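Local coordinates for transcriptional regulator, LacI family (Corynebacterium glutamicum, PDB 3H5T), which probably acts as an inositol-dependent transcriptional activator that binds a palindromic promoter motif and controls genes for inositol phosphate synthesis and cell wall components, at residues A13-K18 with D46-M51; A68-V73 with D101-L106; P171-A176 with R222-G227; G188-G193 with A235-G240; I197-A202 with I244-I249. One frame throughout, in Å; residues are numbered along the deposited sequence.

Interaction 1: residues A13-K18 with D46-M51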
# COMPACT_ATOMS: atom_id res chain seq x y z
N ALA A 13 -12.28 -32.15 15.71
CA ALA A 13 -12.90 -33.32 15.10
C ALA A 13 -11.84 -34.25 14.48
O ALA A 13 -11.98 -35.47 14.54
CB ALA A 13 -13.90 -32.87 14.04
N SER A 14 -10.79 -33.67 13.90
CA SER A 14 -9.70 -34.45 13.31
C SER A 14 -9.00 -35.25 14.41
O SER A 14 -8.72 -36.43 14.25
CB SER A 14 -8.67 -33.52 12.66
OG SER A 14 -9.30 -32.60 11.80
N ILE A 15 -8.69 -34.58 15.51
CA ILE A 15 -8.04 -35.22 16.64
C ILE A 15 -8.91 -36.38 17.16
O ILE A 15 -8.41 -37.47 17.44
CB ILE A 15 -7.79 -34.21 17.77
CG1 ILE A 15 -6.71 -33.22 17.32
CG2 ILE A 15 -7.42 -34.91 19.05
CD1 ILE A 15 -6.44 -32.08 18.31
N ALA A 16 -10.21 -36.15 17.26
CA ALA A 16 -11.12 -37.20 17.72
C ALA A 16 -11.11 -38.36 16.74
O ALA A 16 -11.04 -39.53 17.14
CB ALA A 16 -12.53 -36.66 17.88
N ALA A 17 -11.19 -38.04 15.45
CA ALA A 17 -11.20 -39.05 14.40
C ALA A 17 -9.94 -39.90 14.40
O ALA A 17 -10.00 -41.12 14.28
CB ALA A 17 -11.38 -38.40 13.03
N LYS A 18 -8.79 -39.26 14.53
CA LYS A 18 -7.54 -40.01 14.54
C LYS A 18 -7.46 -40.96 15.74
O LYS A 18 -6.80 -42.00 15.68
CB LYS A 18 -6.34 -39.04 14.55
CG LYS A 18 -4.98 -39.74 14.52
CD LYS A 18 -3.83 -38.77 14.82
CE LYS A 18 -2.49 -39.52 14.98
NZ LYS A 18 -1.33 -38.63 15.35
N ASP A 46 -0.83 -35.06 23.09
CA ASP A 46 0.31 -35.39 22.25
C ASP A 46 -0.11 -35.49 20.80
O ASP A 46 0.63 -35.08 19.91
CB ASP A 46 0.96 -36.71 22.69
CG ASP A 46 1.56 -36.63 24.08
OD1 ASP A 46 1.97 -35.52 24.50
OD2 ASP A 46 1.65 -37.68 24.74
N THR A 47 -1.29 -36.06 20.55
CA THR A 47 -1.80 -36.17 19.19
C THR A 47 -2.00 -34.75 18.64
O THR A 47 -1.80 -34.51 17.45
CB THR A 47 -3.14 -36.94 19.15
OG1 THR A 47 -2.92 -38.32 19.47
CG2 THR A 47 -3.76 -36.87 17.77
N ALA A 48 -2.37 -33.81 19.50
CA ALA A 48 -2.57 -32.43 19.09
C ALA A 48 -1.20 -31.85 18.73
O ALA A 48 -1.04 -31.09 17.78
CB ALA A 48 -3.20 -31.63 20.21
N GLU A 49 -0.19 -32.24 19.50
CA GLU A 49 1.16 -31.77 19.28
C GLU A 49 1.67 -32.26 17.93
O GLU A 49 2.21 -31.48 17.15
CB GLU A 49 2.06 -32.27 20.41
CG GLU A 49 3.51 -31.89 20.33
CD GLU A 49 4.21 -32.17 21.64
OE1 GLU A 49 3.96 -33.24 22.24
OE2 GLU A 49 5.01 -31.32 22.07
N ASP A 50 1.50 -33.55 17.65
CA ASP A 50 1.93 -34.14 16.39
C ASP A 50 1.30 -33.41 15.21
O ASP A 50 1.83 -33.39 14.10
CB ASP A 50 1.51 -35.62 16.31
CG ASP A 50 2.06 -36.45 17.47
OD1 ASP A 50 3.23 -36.24 17.85
OD2 ASP A 50 1.32 -37.32 17.98
N MET A 51 0.16 -32.79 15.48
CA MET A 51 -0.61 -32.08 14.47
C MET A 51 -0.22 -30.61 14.35
O MET A 51 -0.70 -29.91 13.47
CB MET A 51 -2.08 -32.21 14.83
CG MET A 51 -3.06 -32.10 13.69
SD MET A 51 -4.67 -32.57 14.33
CE MET A 51 -4.43 -34.39 14.44

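Interaction 2: residues A68-V73 with D101-L106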
# COMPACT_ATOMS: atom_id res chain seq x y z
N ALA A 68 8.29 -9.42 24.20
CA ALA A 68 6.93 -8.91 24.26
C ALA A 68 6.93 -7.38 24.41
O ALA A 68 7.33 -6.86 25.45
CB ALA A 68 6.17 -9.56 25.43
N GLY A 69 6.48 -6.68 23.36
CA GLY A 69 6.43 -5.23 23.38
C GLY A 69 5.47 -4.68 22.34
O GLY A 69 4.40 -5.25 22.13
N ALA A 70 5.83 -3.59 21.67
CA ALA A 70 4.97 -3.03 20.64
C ALA A 70 5.75 -2.39 19.50
O ALA A 70 6.84 -1.88 19.71
CB ALA A 70 4.01 -2.00 21.24
N ILE A 71 5.19 -2.44 18.29
CA ILE A 71 5.82 -1.82 17.12
C ILE A 71 4.86 -0.78 16.55
O ILE A 71 3.64 -0.91 16.67
CB ILE A 71 6.17 -2.86 16.01
CG1 ILE A 71 4.89 -3.45 15.42
CG2 ILE A 71 7.05 -3.97 16.59
CD1 ILE A 71 5.14 -4.40 14.25
N GLY A 72 5.41 0.26 15.93
CA GLY A 72 4.57 1.29 15.36
C GLY A 72 4.64 1.41 13.84
O GLY A 72 5.46 0.77 13.18
N VAL A 73 3.74 2.23 13.30
CA VAL A 73 3.68 2.49 11.87
C VAL A 73 3.41 3.98 11.70
O VAL A 73 2.35 4.47 12.09
CB VAL A 73 2.56 1.68 11.19
CG1 VAL A 73 2.53 1.98 9.69
CG2 VAL A 73 2.78 0.20 11.42
N ASP A 101 1.53 -11.38 18.32
CA ASP A 101 0.90 -10.93 19.55
C ASP A 101 1.51 -9.58 19.95
O ASP A 101 1.43 -9.17 21.11
CB ASP A 101 1.14 -11.96 20.66
CG ASP A 101 0.98 -13.39 20.16
OD1 ASP A 101 -0.04 -13.68 19.48
OD2 ASP A 101 1.86 -14.23 20.46
N THR A 102 2.11 -8.91 18.98
CA THR A 102 2.73 -7.61 19.17
C THR A 102 1.73 -6.47 18.98
O THR A 102 1.03 -6.41 17.96
CB THR A 102 3.89 -7.39 18.16
OG1 THR A 102 4.92 -8.35 18.38
CG2 THR A 102 4.46 -5.99 18.31
N GLN A 103 1.67 -5.57 19.95
CA GLN A 103 0.77 -4.42 19.85
C GLN A 103 1.25 -3.61 18.65
O GLN A 103 2.45 -3.45 18.45
CB GLN A 103 0.83 -3.57 21.12
CG GLN A 103 0.32 -4.27 22.38
CD GLN A 103 0.50 -3.43 23.64
OE1 GLN A 103 0.13 -2.26 23.69
NE2 GLN A 103 1.05 -4.05 24.67
N LEU A 104 0.32 -3.11 17.84
CA LEU A 104 0.63 -2.31 16.66
C LEU A 104 0.10 -0.89 16.88
O LEU A 104 -1.09 -0.68 17.00
CB LEU A 104 -0.01 -2.92 15.41
CG LEU A 104 0.23 -2.22 14.06
CD1 LEU A 104 1.72 -2.01 13.86
CD2 LEU A 104 -0.34 -3.05 12.92
N THR A 105 1.00 0.08 16.93
CA THR A 105 0.63 1.46 17.17
C THR A 105 0.72 2.34 15.93
O THR A 105 1.82 2.59 15.42
CB THR A 105 1.51 2.04 18.27
OG1 THR A 105 1.20 1.37 19.50
CG2 THR A 105 1.29 3.53 18.43
N LEU A 106 -0.43 2.80 15.46
CA LEU A 106 -0.48 3.67 14.29
C LEU A 106 -0.18 5.09 14.76
O LEU A 106 -0.81 5.59 15.70
CB LEU A 106 -1.86 3.60 13.65
CG LEU A 106 -2.30 2.21 13.21
CD1 LEU A 106 -3.74 2.26 12.73
CD2 LEU A 106 -1.39 1.71 12.11

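Interaction 3: residues P171-A176 with R222-G227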
# COMPACT_ATOMS: atom_id res chain seq x y z
N PRO A 171 8.52 -1.83 -4.84
CA PRO A 171 8.66 -2.30 -6.22
C PRO A 171 9.36 -1.18 -6.98
O PRO A 171 9.47 -0.07 -6.46
CB PRO A 171 7.21 -2.47 -6.66
CG PRO A 171 6.55 -1.30 -5.96
CD PRO A 171 7.13 -1.41 -4.57
N ASN A 172 9.85 -1.45 -8.19
CA ASN A 172 10.48 -0.41 -8.98
C ASN A 172 9.31 0.27 -9.68
O ASN A 172 8.72 -0.29 -10.61
CB ASN A 172 11.46 -1.01 -10.00
CG ASN A 172 12.11 0.05 -10.89
OD1 ASN A 172 13.14 -0.21 -11.53
ND2 ASN A 172 11.52 1.24 -10.95
N ASN A 173 8.96 1.46 -9.22
CA ASN A 173 7.83 2.15 -9.79
C ASN A 173 8.00 2.67 -11.20
O ASN A 173 7.06 2.62 -12.00
CB ASN A 173 7.40 3.27 -8.84
CG ASN A 173 6.80 2.73 -7.57
OD1 ASN A 173 5.76 2.09 -7.60
ND2 ASN A 173 7.48 2.96 -6.45
N ARG A 174 9.19 3.15 -11.53
CA ARG A 174 9.40 3.65 -12.88
C ARG A 174 9.15 2.49 -13.82
O ARG A 174 8.57 2.67 -14.89
CB ARG A 174 10.84 4.17 -13.04
CG ARG A 174 10.90 5.50 -13.77
CD ARG A 174 12.29 6.13 -13.73
NE ARG A 174 13.25 5.48 -14.62
CZ ARG A 174 14.49 5.90 -14.82
NH1 ARG A 174 14.94 6.97 -14.18
NH2 ARG A 174 15.30 5.26 -15.66
N LYS A 175 9.54 1.29 -13.42
CA LYS A 175 9.35 0.11 -14.26
C LYS A 175 7.97 -0.55 -14.15
O LYS A 175 7.41 -0.98 -15.16
CB LYS A 175 10.42 -0.94 -13.96
CG LYS A 175 11.81 -0.57 -14.45
CD LYS A 175 12.82 -1.66 -14.10
CE LYS A 175 14.22 -1.30 -14.57
NZ LYS A 175 15.24 -2.28 -14.10
N ALA A 176 7.41 -0.61 -12.95
CA ALA A 176 6.11 -1.23 -12.74
C ALA A 176 4.98 -0.56 -13.50
O ALA A 176 3.99 -1.20 -13.85
CB ALA A 176 5.78 -1.27 -11.26
N ARG A 222 6.15 10.72 -8.21
CA ARG A 222 7.07 11.29 -9.17
C ARG A 222 7.59 10.22 -10.12
O ARG A 222 7.59 10.40 -11.33
CB ARG A 222 8.26 11.92 -8.44
CG ARG A 222 9.30 12.56 -9.35
CD ARG A 222 10.56 12.88 -8.58
NE ARG A 222 11.23 11.66 -8.12
CZ ARG A 222 12.21 11.63 -7.23
NH1 ARG A 222 12.66 12.75 -6.67
NH2 ARG A 222 12.75 10.47 -6.89
N ASP A 223 8.01 9.09 -9.57
CA ASP A 223 8.53 8.02 -10.40
C ASP A 223 7.51 7.30 -11.26
O ASP A 223 7.85 6.81 -12.34
CB ASP A 223 9.30 7.03 -9.53
CG ASP A 223 10.61 7.62 -9.01
OD1 ASP A 223 10.88 8.80 -9.31
OD2 ASP A 223 11.35 6.90 -8.32
N ARG A 224 6.26 7.21 -10.80
CA ARG A 224 5.25 6.54 -11.62
C ARG A 224 4.84 7.47 -12.75
O ARG A 224 4.47 7.02 -13.85
CB ARG A 224 4.04 6.12 -10.78
CG ARG A 224 4.30 4.89 -9.91
CD ARG A 224 3.11 4.50 -9.04
NE ARG A 224 3.51 3.51 -8.04
CZ ARG A 224 2.84 3.22 -6.93
NH1 ARG A 224 1.70 3.83 -6.65
NH2 ARG A 224 3.35 2.35 -6.06
N VAL A 225 4.91 8.78 -12.49
CA VAL A 225 4.58 9.78 -13.49
C VAL A 225 5.68 9.76 -14.55
O VAL A 225 5.41 9.75 -15.74
CB VAL A 225 4.48 11.19 -12.85
CG1 VAL A 225 4.36 12.24 -13.93
CG2 VAL A 225 3.27 11.27 -11.93
N ARG A 226 6.93 9.72 -14.09
CA ARG A 226 8.11 9.69 -14.95
C ARG A 226 8.15 8.46 -15.86
O ARG A 226 8.31 8.57 -17.08
CB ARG A 226 9.38 9.74 -14.09
CG ARG A 226 9.53 11.02 -13.29
CD ARG A 226 10.22 12.10 -14.11
NE ARG A 226 11.59 12.28 -13.66
CZ ARG A 226 11.93 12.87 -12.52
NH1 ARG A 226 10.98 13.34 -11.71
NH2 ARG A 226 13.20 12.97 -12.17
N GLY A 227 8.02 7.28 -15.25
CA GLY A 227 8.04 6.05 -16.02
C GLY A 227 6.95 6.01 -17.08
O GLY A 227 7.19 5.52 -18.18

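Interaction 4: residues G188-G193 with A235-G240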
# COMPACT_ATOMS: atom_id res chain seq x y z
N GLY A 188 -3.41 2.83 -29.44
CA GLY A 188 -3.40 4.03 -30.24
C GLY A 188 -3.77 5.35 -29.60
O GLY A 188 -4.07 6.31 -30.30
N HIS A 189 -3.76 5.42 -28.27
CA HIS A 189 -4.10 6.67 -27.59
C HIS A 189 -2.89 7.62 -27.58
O HIS A 189 -1.77 7.19 -27.33
CB HIS A 189 -4.56 6.39 -26.16
CG HIS A 189 -5.90 5.73 -26.07
ND1 HIS A 189 -7.08 6.45 -25.95
CD2 HIS A 189 -6.27 4.43 -26.09
CE1 HIS A 189 -8.10 5.61 -25.88
NE2 HIS A 189 -7.63 4.38 -25.97
N ARG A 190 -3.13 8.89 -27.86
CA ARG A 190 -2.06 9.89 -27.86
C ARG A 190 -2.46 11.12 -27.05
O ARG A 190 -1.61 11.88 -26.59
CB ARG A 190 -1.71 10.30 -29.30
CG ARG A 190 -1.14 9.18 -30.18
CD ARG A 190 0.22 8.70 -29.69
NE ARG A 190 0.76 7.61 -30.51
CZ ARG A 190 0.22 6.40 -30.61
NH1 ARG A 190 -0.89 6.10 -29.94
NH2 ARG A 190 0.78 5.48 -31.38
N LYS A 191 -3.76 11.32 -26.88
CA LYS A 191 -4.24 12.44 -26.09
C LYS A 191 -4.50 11.86 -24.70
O LYS A 191 -5.64 11.59 -24.32
CB LYS A 191 -5.52 13.03 -26.69
CG LYS A 191 -5.30 13.70 -28.04
CD LYS A 191 -6.34 14.78 -28.32
CE LYS A 191 -5.95 15.60 -29.54
NZ LYS A 191 -6.87 16.76 -29.75
N ILE A 192 -3.41 11.68 -23.96
CA ILE A 192 -3.47 11.09 -22.63
C ILE A 192 -3.27 12.09 -21.50
O ILE A 192 -2.48 13.02 -21.61
CB ILE A 192 -2.39 9.99 -22.51
CG1 ILE A 192 -2.50 9.03 -23.69
CG2 ILE A 192 -2.56 9.23 -21.19
CD1 ILE A 192 -1.33 8.09 -23.85
N GLY A 193 -4.03 11.89 -20.43
CA GLY A 193 -3.93 12.74 -19.26
C GLY A 193 -3.42 11.86 -18.13
O GLY A 193 -3.56 10.64 -18.19
N ALA A 235 6.87 6.91 -27.67
CA ALA A 235 5.78 6.72 -28.62
C ALA A 235 5.70 7.93 -29.55
O ALA A 235 5.07 7.87 -30.61
CB ALA A 235 4.46 6.54 -27.87
N GLY A 236 6.35 9.02 -29.16
CA GLY A 236 6.34 10.22 -29.97
C GLY A 236 5.68 11.40 -29.29
O GLY A 236 6.00 12.54 -29.58
N ILE A 237 4.75 11.12 -28.38
CA ILE A 237 4.04 12.17 -27.65
C ILE A 237 5.02 13.16 -27.01
O ILE A 237 6.02 12.77 -26.41
CB ILE A 237 3.15 11.57 -26.54
CG1 ILE A 237 2.15 10.59 -27.15
CG2 ILE A 237 2.42 12.68 -25.80
CD1 ILE A 237 1.33 9.83 -26.13
N ASP A 238 4.72 14.45 -27.14
CA ASP A 238 5.55 15.49 -26.55
C ASP A 238 5.02 15.74 -25.14
O ASP A 238 3.84 16.08 -24.97
CB ASP A 238 5.48 16.77 -27.39
CG ASP A 238 6.06 17.98 -26.68
OD1 ASP A 238 7.24 17.94 -26.26
OD2 ASP A 238 5.34 18.99 -26.53
N PRO A 239 5.87 15.58 -24.12
CA PRO A 239 5.55 15.76 -22.70
C PRO A 239 4.72 16.99 -22.34
O PRO A 239 3.85 16.93 -21.47
CB PRO A 239 6.93 15.79 -22.04
CG PRO A 239 7.70 14.83 -22.87
CD PRO A 239 7.30 15.22 -24.28
N GLY A 240 4.99 18.12 -23.00
CA GLY A 240 4.25 19.33 -22.72
C GLY A 240 2.78 19.27 -23.07
O GLY A 240 2.00 20.10 -22.61

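Interaction 5: residues I197-A202 with I244-I249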
# COMPACT_ATOMS: atom_id res chain seq x y z
N ILE A 197 -1.55 11.51 -6.78
CA ILE A 197 -1.87 11.93 -5.43
C ILE A 197 -0.68 12.79 -4.97
O ILE A 197 0.19 13.12 -5.78
CB ILE A 197 -2.15 10.73 -4.48
CG1 ILE A 197 -1.06 9.67 -4.58
CG2 ILE A 197 -3.50 10.11 -4.83
CD1 ILE A 197 -1.22 8.58 -3.54
N ARG A 198 -0.62 13.16 -3.69
CA ARG A 198 0.44 14.04 -3.18
C ARG A 198 1.85 13.92 -3.76
O ARG A 198 2.49 12.88 -3.65
CB ARG A 198 0.52 13.94 -1.66
CG ARG A 198 1.21 15.13 -1.01
CD ARG A 198 1.09 15.06 0.50
NE ARG A 198 -0.28 14.78 0.91
CZ ARG A 198 -0.63 13.78 1.72
NH1 ARG A 198 0.29 12.97 2.20
NH2 ARG A 198 -1.90 13.59 2.02
N LEU A 199 2.32 15.01 -4.36
CA LEU A 199 3.66 15.05 -4.95
C LEU A 199 4.68 15.77 -4.05
O LEU A 199 5.88 15.52 -4.17
CB LEU A 199 3.61 15.73 -6.33
CG LEU A 199 3.06 14.91 -7.51
CD1 LEU A 199 2.63 15.81 -8.68
CD2 LEU A 199 4.12 13.91 -7.97
N ASP A 200 4.20 16.63 -3.15
CA ASP A 200 5.10 17.37 -2.26
C ASP A 200 4.41 17.92 -1.01
O ASP A 200 3.19 17.83 -0.87
CB ASP A 200 5.75 18.52 -3.03
CG ASP A 200 7.19 18.77 -2.61
OD1 ASP A 200 7.54 18.45 -1.45
OD2 ASP A 200 7.97 19.30 -3.43
N ARG A 201 5.19 18.50 -0.10
CA ARG A 201 4.66 19.07 1.14
C ARG A 201 3.71 20.23 0.88
O ARG A 201 2.60 20.29 1.42
CB ARG A 201 5.78 19.57 2.06
CG ARG A 201 6.85 18.55 2.40
CD ARG A 201 7.88 19.14 3.37
NE ARG A 201 7.43 19.09 4.77
CZ ARG A 201 7.83 19.96 5.70
NH1 ARG A 201 8.68 20.93 5.40
NH2 ARG A 201 7.39 19.84 6.95
N ALA A 202 4.15 21.18 0.05
CA ALA A 202 3.33 22.34 -0.26
C ALA A 202 2.06 21.87 -0.95
O ALA A 202 2.11 21.30 -2.04
CB ALA A 202 4.09 23.32 -1.15
N ILE A 244 -1.28 17.02 -16.39
CA ILE A 244 -1.08 16.26 -15.16
C ILE A 244 -1.75 16.95 -13.97
O ILE A 244 -1.33 18.02 -13.56
CB ILE A 244 0.43 16.10 -14.86
CG1 ILE A 244 1.09 15.29 -15.98
CG2 ILE A 244 0.63 15.43 -13.50
CD1 ILE A 244 2.60 15.24 -15.89
N MET A 245 -2.79 16.33 -13.42
CA MET A 245 -3.46 16.90 -12.26
C MET A 245 -3.27 16.05 -11.01
O MET A 245 -3.03 14.85 -11.08
CB MET A 245 -4.96 17.10 -12.55
CG MET A 245 -5.22 18.16 -13.62
SD MET A 245 -6.75 19.05 -13.37
CE MET A 245 -6.60 20.28 -14.65
N GLU A 246 -3.38 16.70 -9.85
CA GLU A 246 -3.18 16.02 -8.58
C GLU A 246 -4.17 16.44 -7.50
O GLU A 246 -4.81 17.48 -7.59
CB GLU A 246 -1.75 16.30 -8.09
CG GLU A 246 -1.61 16.81 -6.65
CD GLU A 246 -0.18 17.18 -6.28
OE1 GLU A 246 0.51 17.82 -7.11
OE2 GLU A 246 0.26 16.85 -5.16
N CYS A 247 -4.32 15.58 -6.49
CA CYS A 247 -5.17 15.88 -5.35
C CYS A 247 -4.30 15.61 -4.13
O CYS A 247 -3.89 14.48 -3.86
CB CYS A 247 -6.46 15.03 -5.34
SG CYS A 247 -6.32 13.24 -5.40
N TRP A 248 -3.97 16.68 -3.42
CA TRP A 248 -3.11 16.59 -2.25
C TRP A 248 -3.63 15.58 -1.22
O TRP A 248 -2.85 14.82 -0.64
CB TRP A 248 -2.98 17.97 -1.61
CG TRP A 248 -1.74 18.13 -0.82
CD1 TRP A 248 -0.48 18.24 -1.30
CD2 TRP A 248 -1.64 18.21 0.61
NE1 TRP A 248 0.41 18.40 -0.27
CE2 TRP A 248 -0.28 18.38 0.92
CE3 TRP A 248 -2.57 18.16 1.65
CZ2 TRP A 248 0.18 18.51 2.24
CZ3 TRP A 248 -2.12 18.28 2.96
CH2 TRP A 248 -0.75 18.45 3.24
N ILE A 249 -4.94 15.58 -0.99
CA ILE A 249 -5.55 14.65 -0.07
C ILE A 249 -6.18 13.53 -0.90
O ILE A 249 -6.91 13.80 -1.85
CB ILE A 249 -6.63 15.34 0.79
CG1 ILE A 249 -5.95 16.33 1.74
CG2 ILE A 249 -7.45 14.32 1.56
CD1 ILE A 249 -6.90 17.28 2.40
O HOH W 1 -2.55 12.39 -1.65

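Interaction 1: residues A13-K18 with D46-M51
Ile-15 reaches from helix 11-19 into the angle it forms with helix 38-50 and meets Thr-47, Ala-48 and Met-51 there. The short helical segments pass 10.2 Å apart at 114°, so side chains rather than backbones must close the gap. From CB of Ile-15 two branches part: CG1 lies anti to the carbonyl carbon (chi1 -70°) and packs 3.7 Å from the thioether SD of Met-51, while CG2 comes within 4.3 Å of Thr-47 CG2. The tip, CD1, ends 3.8 Å from Ala-48 CB. Around this apolar centre, Lys-18 extends fully from its helix and meets Thr-47 tip to tip, with its CD 3.5 Å from Thr-47 CG2. The hydroxyl of that threonine is bonded to Arg-43 O of its own helix, and the methyl is the branch that touches Lys-18. Farther out, Lys-18 NZ and Asp-50 OD2 form a long salt bridge of 4.0 Å, at most a loose electrostatic tie on the surface. Ile-15 also touches Val-26 of helix 23-31, and Tyr-53 covers both Ile-15 and Ala-48. This joint core is characteristic of the LacI-type DNA-binding headpiece, in which a third helix packs against the helix-turn-helix motif.

Interaction 2: residues A68-V73 with D101-L106
Val-73 and Ile-71, the residues most covered here, lie on the same face of a parallel strand pair as Leu-104 and Leu-106. Val-73 straddles its two leucine neighbours: CG2 packs 3.5 Å from Leu-104 CD1, while CB is 4.1 Å from Leu-106 CD2. Ile-71 CG1 stands 3.8 Å from Leu-104 CD1 as well. The torsion of Ile-71 (chi1 66°) places CG1 between the backbone N and the carbonyl carbon and leaves CG2 beside the N, where it touches Thr-102 CG2 at 3.7 Å. The side chains of Thr-102 and Ile-71 cross at about a right angle where the pairing begins. Strands 70-75 and 103-108 are joined through helices 81-84 and 86-98 as a beta-alpha-beta unit, the repeating element of the periplasmic-binding-protein fold found in the LacI family. The backbone of Ile-71 serves the neighbouring strand on both counts, its N donating to Gln-103 O (2.9 Å) and its O accepting from Thr-105 N (2.8 Å). Val-73 N then donates to Thr-105 O at 2.9 Å. Within this chain strand 103-108 is outermost in the sheet, whereas 70-75 also pairs with strand 132-135; Leu-332 and Leu-333 of helix 321-336 cover Ile-71.

Interaction 3: residues P171-A176 with R222-G227
Asn-173 and Arg-224 meet through one oxygen, which takes two hydrogen bonds from the same guanidinium. Arg-224 runs extended from CG to NE and presents its guanidinium side-on, so that NE and NH2 both donate to Asn-173 OD1, at 2.7 Å and 2.9 Å. The oxygen lies in the guanidinium plane, yet both donors stand above the amide plane, on the same face of it, with the two flat groups turned 65° apart. Asn-173 CB already faces helix 221-235, 3.7 Å from Arg-224 CG, and chi1 of -69° sets CG anti to the carbonyl carbon. The third nitrogen, NH1, bonds to Thr-275 O, and Phe-303 adds a cation-pi contact, so the guanidinium is fixed in rotation by several partners. The segment 171-176 lies where the chain leaves strand 168-171 of one sheet and begins the helices that lead to the other, a crossover between the two lobes of the LacI-family effector-binding fold. Here the backbones come close, and Gly-227 CA makes a CA-H...O contact of 3.6 Å to Arg-174 O. Arg-174 CA lies 3.6 Å from Asp-223 O. The stem of the Arg-174 side chain passes alongside, CG 3.7 Å from Gly-227 CA, before the chain bends at chi3 (75°) and NE forms a long, weak ion pair with Glu-230. Asp-223 OD1 forms a salt bridge with its chain neighbour Arg-222 NE, in the guanidinium plane.

Interaction 4: residues G188-G193 with A235-G240
Two Schellman motifs bring Ile-237 against Arg-190 and Ile-192. One, with Gly-188 at positive phi, ends helix 178-186 just before strand 192-197. The other, with Gly-236, ends helix 221-235, and Ile-237 is the first residue to follow it on the way to strand 244-247. The contact therefore lies where two helices give way to neighbouring strands of the second sheet, within the alternating alpha-beta architecture of this lobe. Ile-237 points toward the other segment. Its CG1 lies anti to the carbonyl carbon (chi1 -58°), and CD1 at the tip lies against Arg-190, 3.6 Å from Arg-190 O. The side chains of Ile-237 and Ile-192 cross at about a right angle, their CD1 atoms 3.9 Å apart. Ile-185 of helix 178-186 and Phe-232 of helix 221-235 touch both isoleucines, and Leu-184 touches Ile-192. The aliphatic part of Arg-190 packs on Ile-237. A bend at chi2 (-66°) places CD 3.7 Å from Ile-237 CG1, and the chain then turns so that NH1 donates a weak hydrogen bond to His-189 O (3.0 Å). The imidazole of His-189 turns to Thr-270 instead, its ND1 bonded to Thr-270 OG1. Arg-190 NE stands 4.3 Å from Ala-235 O, at the carboxyl end of helix 221-235, where the helix end might favour a positive charge. The chemistry thus divides the arginine in two: its CD packs on the isoleucine, while its charged head stays at the surface, so the union depends on apolar burial and at most a diffuse electrostatic pull.

Interaction 5: residues I197-A202 with I244-I249
The indole of Trp-248 carries Arg-198 over one face and the carbonyl of Asp-200 at its edge. Arg-198 NE hangs 3.6 Å above the ring plane, over its centre, with CG and CD beside it over the pyrrole side; CZ is 4.6 Å from the centroid of the six-membered ring, only 6° off the normal, a cation-pi contact. The guanidinium does not lie flat, however, for its plane is turned 57° from the indole. Water 1 sits off one face of the guanidinium and bridges the backbones, accepting from Arg-198 N and donating to Trp-248 O. At the indole edge, NE1 donates to Asp-200 O (2.9 Å), nearly along the C=O axis. The CB of Trp-248 points away from the loop and CG stands anti to the backbone N (chi1 -155°), yet the ring meets segment 197-202. The same arginine bends at chi3 to give Trp-248 O two weak hydrogen bonds, from NE at 3.0 Å and from NH2 at 3.1 Å. A second tie comes from Glu-246, whose OE2 accepts from Leu-199 N at 2.9 Å, from above the carboxylate plane; its OE1 is paired with Arg-212, which probably keeps this buried acid ionised. Beyond the contact, Arg-198 NH1 forms a salt bridge with Glu-77 and Arg-201 NH2 bonds to Val-115 O, both following strands of the other sheet. Loops that leave the carboxyl ends of parallel strands and reach across to the opposite lobe are characteristic of the interdomain cleft of the LacI and periplasmic-binding-protein fold.

Overall arrangement
The five contacts show how a LacI-family regulator divides its work among modules. Interaction 1 stands apart in the DNA-binding headpiece, its centre 33 Å from that of interaction 2 and 50 to 64 Å from the others. Interaction 2 follows in the chain and pairs two strands of the first sheet. The remaining three interlace in sequence and gather in or beside the second lobe with centres 16 to 22 Å apart. Interactions 3 and 5 touch directly, Val-225 of helix 221-235 packing on Ile-244; interaction 4 lies at the start of strand 192-197, whose end, with all of strand 244-247, belongs to interaction 5. Interaction 3 ties the crossover between the lobes to this cluster.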